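Side-chain contact in Ras GTPase-activating-like protein IQGAP2 (Homo sapiens, PDB 4EZA), which probably binds phosphoinositides through this atypical C-terminal domain, which has a pseudo-C2 fold, as part of a Ras GTPase-activating-like signalling protein: residues Ala92-Lys95 and Lys101-Val104. Numbering follows the deposited sequence.
Sequences AVMK and KVNV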
ATOM      1  N   ALA A  92       5.251 -13.438  -0.122  1.00 12.54           N
ATOM      2  CA  ALA A  92       6.044 -12.285   0.327  1.00 11.89           C
ATOM      3  C   ALA A  92       5.579 -10.941  -0.239  1.00 11.19           C
ATOM      4  O   ALA A  92       5.798  -9.897   0.377  1.00 10.70           O
ATOM      5  CB  ALA A  92       7.502 -12.505  -0.003  1.00 12.65           C
ATOM      6  N   VAL A  93       5.016 -10.973  -1.439  1.00 10.99           N
ATOM      7  CA  VAL A  93       4.663  -9.755  -2.173  1.00 11.72           C
ATOM      8  C   VAL A  93       3.304  -9.868  -2.839  1.00 12.07           C
ATOM      9  O   VAL A  93       2.812 -10.972  -3.102  1.00 12.94           O
ATOM     10  CB  VAL A  93       5.747  -9.392  -3.241  1.00 12.39           C
ATOM     11  CG1 VAL A  93       7.114  -9.169  -2.604  1.00 12.48           C
ATOM     12  CG2 VAL A  93       5.837 -10.472  -4.300  1.00 13.06           C
ATOM     13  N   MET A  94       2.727  -8.710  -3.161  1.00 12.09           N
ATOM     14  CA  MET A  94       1.415  -8.667  -3.767  1.00 13.13           C
ATOM     15  C   MET A  94       1.238  -7.396  -4.564  1.00 12.68           C
ATOM     16  O   MET A  94       1.846  -6.369  -4.248  1.00 12.40           O
ATOM     17  CB  MET A  94       0.342  -8.776  -2.690  1.00 13.70           C
ATOM     18  CG  MET A  94       0.343  -7.661  -1.701  1.00 16.97           C
ATOM     19  SD  MET A  94      -0.899  -7.880  -0.428  1.00 27.40           S
ATOM     20  CE  MET A  94      -2.293  -8.062  -1.388  1.00 11.64           C
ATOM     21  N   LYS A  95       0.424  -7.464  -5.610  1.00 12.45           N
ATOM     22  CA  LYS A  95       0.063  -6.284  -6.398  1.00 13.27           C
ATOM     23  C   LYS A  95      -1.152  -5.635  -5.749  1.00 12.67           C
ATOM     24  O   LYS A  95      -2.289  -6.022  -6.035  1.00 13.93           O
ATOM     25  CB  LYS A  95      -0.237  -6.675  -7.850  1.00 14.96           C
ATOM     26  CG  LYS A  95       0.973  -7.173  -8.624  1.00 18.19           C
ATOM     27  CD  LYS A  95       2.043  -6.103  -8.813  1.00 22.90           C
ATOM     28  CE  LYS A  95       1.761  -5.165  -9.976  1.00 25.35           C
ATOM     29  NZ  LYS A  95       2.159  -5.676 -11.327  1.00 27.81           N
ATOM     30  N   LYS A 101       3.438  -2.941  -6.674  1.00 10.39           N
ATOM     31  CA  LYS A 101       3.883  -4.138  -5.970  1.00 10.31           C
ATOM     32  C   LYS A 101       4.392  -3.781  -4.589  1.00  9.12           C
ATOM     33  O   LYS A 101       5.245  -2.898  -4.453  1.00  8.99           O
ATOM     34  CB  LYS A 101       4.974  -4.843  -6.767  1.00 11.33           C
ATOM     35  CG  LYS A 101       5.267  -6.236  -6.290  1.00 14.78           C
ATOM     36  CD  LYS A 101       6.245  -6.878  -7.273  1.00 21.25           C
ATOM     37  CE  LYS A 101       6.680  -8.259  -6.825  1.00 24.76           C
ATOM     38  NZ  LYS A 101       7.995  -8.649  -7.451  1.00 29.06           N
ATOM     39  N   VAL A 102       3.897  -4.497  -3.585  1.00  7.81           N
ATOM     40  CA  VAL A 102       4.222  -4.246  -2.176  1.00  7.92           C
ATOM     41  C   VAL A 102       4.649  -5.501  -1.441  1.00  7.76           C
ATOM     42  O   VAL A 102       4.335  -6.629  -1.846  1.00  9.27           O
ATOM     43  CB  VAL A 102       3.071  -3.557  -1.374  1.00  7.64           C
ATOM     44  CG1 VAL A 102       2.693  -2.211  -2.003  1.00  9.21           C
ATOM     45  CG2 VAL A 102       1.861  -4.472  -1.241  1.00  9.52           C
ATOM     46  N   ASN A 103       5.384  -5.306  -0.352  1.00  7.39           N
ATOM     47  CA  ASN A 103       5.803  -6.402   0.530  1.00  7.29           C
ATOM     48  C   ASN A 103       4.730  -6.639   1.605  1.00  7.81           C
ATOM     49  O   ASN A 103       4.376  -5.713   2.340  1.00  7.47           O
ATOM     50  CB  ASN A 103       7.174  -6.062   1.130  1.00  7.33           C
ATOM     51  CG  ASN A 103       7.664  -7.133   2.089  1.00  7.47           C
ATOM     52  OD1 ASN A 103       7.192  -7.233   3.226  1.00  9.46           O
ATOM     53  ND2 ASN A 103       8.569  -7.995   1.613  1.00  8.81           N
ATOM     54  N   VAL A 104       4.228  -7.874   1.690  1.00  8.46           N
ATOM     55  CA  VAL A 104       3.133  -8.234   2.607  1.00  8.95           C
ATOM     56  C   VAL A 104       3.479  -7.970   4.069  1.00  9.24           C
ATOM     57  O   VAL A 104       2.731  -7.271   4.779  1.00  9.80           O
ATOM     58  CB  VAL A 104       2.674  -9.707   2.386  1.00  9.38           C
ATOM     59  CG1 VAL A 104       1.678 -10.140   3.469  1.00 11.22           C
ATOM     60  CG2 VAL A 104       2.057  -9.869   1.007  1.00 10.04           C
TER
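Met94 and Val102 form an antiparallel hydrogen-bonded pair: Met94 N donates to Val102 O (2.9 Å, 153° at the hydrogen), and Val102 N returns a straighter bond (168°) to Met94 O. Strands 93-97 and 100-103 form a beta hairpin, 100-103 lying between 93-97 and 35-38 in a three-stranded antiparallel sheet. A third backbone bond, Val104 N to Ala92 O at 2.9 Å, its donor above the carbonyl plane, ties helix 104-112 to the hairpin. Asn103, the N-cap, turns OD1 to Leu106 N.

Apolar contacts follow the strand alternation. On one face, Met94 CG touches Val102 CG2 at 3.6 Å, and Met94 SD meets Val104 CG2 at 3.8 Å; Leu83 and Met86 of helix 80-88 also touch Met94. On the other face, Lys101 runs extended from a CG anti to its backbone N (chi1 -167°), bringing CE tightly against Val93 CG2 at 3.5 Å. Lys95 instead curls through three bent torsions, bringing CD to 3.8 Å from Lys101 CB, while NZ salt-bridges Asp39.

With alanine replacing Lys101, a gap would probably open beside Val93 CG2, leaving Leu36 as a remaining neighbour. Thus backbone pairing joins methionine-valine packing against helix 80-88, with lysine methylenes, rather than ammonium groups, meeting the opposite strand.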